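Local atomic coordinates of Ac-ASP-7 (Ancylostoma caninum, PDB entry 3S6S), a protein that is of unknown function but, as a secreted hookworm protein of the SCP/TAPS (pathogenesis-related) family, probably takes part in the interaction between parasite and host. Residues Glu20-Phe25 with Thr115-Ser120. Sequence-based numbering, arbitrary orientation.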
ATOM      1  N   GLU A  20      -7.742   4.899   6.549  1.00 30.89           N
ATOM      2  CA  GLU A  20      -7.179   6.139   6.055  1.00 29.37           C
ATOM      3  C   GLU A  20      -5.752   6.326   6.517  1.00 26.02           C
ATOM      4  O   GLU A  20      -4.895   6.777   5.755  1.00 27.05           O
ATOM      5  CB  GLU A  20      -8.059   7.302   6.479  1.00 29.94           C
ATOM      6  CG  GLU A  20      -9.432   7.195   5.856  1.00 33.78           C
ATOM      7  CD  GLU A  20     -10.113   8.526   5.703  1.00 36.94           C
ATOM      8  OE1 GLU A  20      -9.694   9.481   6.395  1.00 37.72           O
ATOM      9  OE2 GLU A  20     -11.065   8.608   4.892  1.00 38.96           O
ATOM     10  N   ALA A  21      -5.499   5.957   7.762  1.00 27.65           N
ATOM     11  CA  ALA A  21      -4.162   6.054   8.324  1.00 31.75           C
ATOM     12  C   ALA A  21      -3.186   5.188   7.516  1.00 25.71           C
ATOM     13  O   ALA A  21      -2.070   5.610   7.200  1.00 26.11           O
ATOM     14  CB  ALA A  21      -4.176   5.634   9.803  1.00 27.76           C
ATOM     15  N   ILE A  22      -3.625   3.989   7.167  1.00 22.78           N
ATOM     16  CA  ILE A  22      -2.785   3.048   6.416  1.00 29.35           C
ATOM     17  C   ILE A  22      -2.597   3.477   4.955  1.00 26.32           C
ATOM     18  O   ILE A  22      -1.488   3.428   4.394  1.00 23.33           O
ATOM     19  CB  ILE A  22      -3.365   1.622   6.501  1.00 25.23           C
ATOM     20  CG1 ILE A  22      -3.397   1.180   7.968  1.00 23.47           C
ATOM     21  CG2 ILE A  22      -2.567   0.653   5.614  1.00 22.71           C
ATOM     22  CD1 ILE A  22      -4.136  -0.135   8.224  1.00 27.41           C
ATOM     23  N   ASP A  23      -3.695   3.933   4.361  1.00 29.47           N
ATOM     24  CA  ASP A  23      -3.680   4.437   3.002  1.00 26.01           C
ATOM     25  C   ASP A  23      -2.826   5.691   2.880  1.00 23.86           C
ATOM     26  O   ASP A  23      -2.086   5.850   1.908  1.00 23.51           O
ATOM     27  CB  ASP A  23      -5.101   4.712   2.531  1.00 26.64           C
ATOM     28  CG  ASP A  23      -5.135   5.371   1.183  1.00 27.86           C
ATOM     29  OD1 ASP A  23      -5.128   6.624   1.127  1.00 27.44           O
ATOM     30  OD2 ASP A  23      -5.147   4.631   0.181  1.00 28.62           O
ATOM     31  N   THR A  24      -2.908   6.569   3.874  1.00 23.39           N
ATOM     32  CA  THR A  24      -2.117   7.797   3.839  1.00 26.04           C
ATOM     33  C   THR A  24      -0.632   7.506   4.039  1.00 26.39           C
ATOM     34  O   THR A  24       0.226   8.083   3.363  1.00 25.11           O
ATOM     35  CB  THR A  24      -2.605   8.837   4.872  1.00 30.01           C
ATOM     36  OG1 THR A  24      -3.928   9.285   4.517  1.00 33.13           O
ATOM     37  CG2 THR A  24      -1.676  10.027   4.886  1.00 20.81           C
ATOM     38  N   PHE A  25      -0.334   6.583   4.948  1.00 24.61           N
ATOM     39  CA  PHE A  25       1.033   6.137   5.137  1.00 23.75           C
ATOM     40  C   PHE A  25       1.611   5.590   3.837  1.00 27.11           C
ATOM     41  O   PHE A  25       2.717   5.941   3.438  1.00 29.32           O
ATOM     42  CB  PHE A  25       1.099   5.063   6.220  1.00 27.43           C
ATOM     43  CG  PHE A  25       2.444   4.405   6.335  1.00 27.25           C
ATOM     44  CD1 PHE A  25       2.772   3.322   5.526  1.00 26.34           C
ATOM     45  CD2 PHE A  25       3.378   4.862   7.263  1.00 25.81           C
ATOM     46  CE1 PHE A  25       4.010   2.707   5.630  1.00 29.14           C
ATOM     47  CE2 PHE A  25       4.623   4.271   7.371  1.00 28.91           C
ATOM     48  CZ  PHE A  25       4.940   3.179   6.558  1.00 32.21           C
ATOM     49  N   THR A 115      -0.475  -1.344  -7.917  1.00 23.57           N
ATOM     50  CA  THR A 115      -1.492  -0.349  -8.256  1.00 22.17           C
ATOM     51  C   THR A 115      -2.718  -0.390  -7.358  1.00 27.21           C
ATOM     52  O   THR A 115      -3.565   0.515  -7.420  1.00 27.05           O
ATOM     53  CB  THR A 115      -2.003  -0.508  -9.700  1.00 25.21           C
ATOM     54  OG1 THR A 115      -2.879  -1.635  -9.783  1.00 22.23           O
ATOM     55  CG2 THR A 115      -0.855  -0.647 -10.680  1.00 25.42           C
ATOM     56  N   ARG A 116      -2.839  -1.449  -6.554  1.00 23.39           N
ATOM     57  CA  ARG A 116      -3.915  -1.526  -5.583  1.00 26.06           C
ATOM     58  C   ARG A 116      -3.583  -2.448  -4.423  1.00 26.42           C
ATOM     59  O   ARG A 116      -2.724  -3.332  -4.542  1.00 27.34           O
ATOM     60  CB  ARG A 116      -5.263  -1.888  -6.231  1.00 28.70           C
ATOM     61  CG  ARG A 116      -5.263  -3.102  -7.107  1.00 30.15           C
ATOM     62  CD  ARG A 116      -6.694  -3.480  -7.488  1.00 31.31           C
ATOM     63  NE  ARG A 116      -7.130  -2.868  -8.738  1.00 36.08           N
ATOM     64  CZ  ARG A 116      -8.392  -2.519  -8.999  1.00 40.36           C
ATOM     65  NH1 ARG A 116      -9.344  -2.709  -8.088  1.00 31.64           N
ATOM     66  NH2 ARG A 116      -8.703  -1.963 -10.165  1.00 37.26           N
ATOM     67  N   PHE A 117      -4.252  -2.201  -3.296  1.00 20.88           N
ATOM     68  CA  PHE A 117      -4.050  -2.958  -2.079  1.00 22.25           C
ATOM     69  C   PHE A 117      -5.263  -2.809  -1.173  1.00 25.47           C
ATOM     70  O   PHE A 117      -6.093  -1.935  -1.380  1.00 28.03           O
ATOM     71  CB  PHE A 117      -2.790  -2.481  -1.338  1.00 22.30           C
ATOM     72  CG  PHE A 117      -2.981  -1.207  -0.530  1.00 25.04           C
ATOM     73  CD1 PHE A 117      -3.609  -0.091  -1.074  1.00 27.33           C
ATOM     74  CD2 PHE A 117      -2.518  -1.124   0.775  1.00 26.21           C
ATOM     75  CE1 PHE A 117      -3.753   1.084  -0.329  1.00 23.91           C
ATOM     76  CE2 PHE A 117      -2.670   0.041   1.527  1.00 21.91           C
ATOM     77  CZ  PHE A 117      -3.289   1.145   0.972  1.00 24.33           C
ATOM     78  N   GLY A 118      -5.333  -3.661  -0.160  1.00 23.18           N
ATOM     79  CA  GLY A 118      -6.299  -3.551   0.905  1.00 23.74           C
ATOM     80  C   GLY A 118      -5.724  -4.185   2.165  1.00 26.16           C
ATOM     81  O   GLY A 118      -4.838  -5.043   2.085  1.00 22.73           O
ATOM     82  N   CYS A 119      -6.212  -3.759   3.333  1.00 24.96           N
ATOM     83  CA  CYS A 119      -5.685  -4.281   4.590  1.00 27.86           C
ATOM     84  C   CYS A 119      -6.796  -4.675   5.545  1.00 28.69           C
ATOM     85  O   CYS A 119      -7.921  -4.195   5.451  1.00 27.93           O
ATOM     86  CB  CYS A 119      -4.773  -3.254   5.264  1.00 24.44           C
ATOM     87  SG  CYS A 119      -3.615  -2.458   4.134  1.00 27.86           S
ATOM     88  N   SER A 120      -6.468  -5.553   6.472  1.00 26.10           N
ATOM     89  CA  SER A 120      -7.410  -5.916   7.506  1.00 28.84           C
ATOM     90  C   SER A 120      -6.625  -6.159   8.770  1.00 28.78           C
ATOM     91  O   SER A 120      -5.429  -6.445   8.718  1.00 29.64           O
ATOM     92  CB  SER A 120      -8.191  -7.165   7.107  1.00 29.75           C
ATOM     93  OG  SER A 120      -9.105  -7.517   8.127  1.00 28.69           O
TER
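The methyl CG2 of I22 projects from the helix to the SG of C119, 3.6 Å away, and the same methyl lies at the edge of the F117 ring, 4.1 Å from CE2. With CG2 anti to the backbone N and CG1 anti to the carbonyl carbon (chi1 -61°), the branched side chain presents its short arm to the strand. F117 points its ring edge at the helix: CZ comes within 3.9 Å of the CA of D23, which lies in the ring plane, and CE1 is 3.8 Å from D23 OD2. That oxygen also sits near the ring plane, at the C-H edge, with carboxylate and ring planes 27° apart. No hydrogen bond joins the two segments. In the alpha-beta-alpha sandwich of the SCP/TAPS fold, this is where helix 16-34 rests on the central strand 116-123 of the mixed sheet; the axes of 20-25 and 116-120 approach to 9.6 Å, with N-to-C directions 143° apart, nearer antiparallel than parallel. The alternation of the strand turns F117 and C119 to this helix, while S120 faces helix 54-65 on the other side of the sheet. A disulfide to C138 on the adjoining strand 133-140 fixes the sulfur that I22 packs against, and I22 itself also touches W136 of that strand and L92 of helix 88-99. Around F117, Y52 packs edge-to-face and the ring of H26 also meets it; D23 OD2 accepts a weak hydrogen bond from N27 ND2.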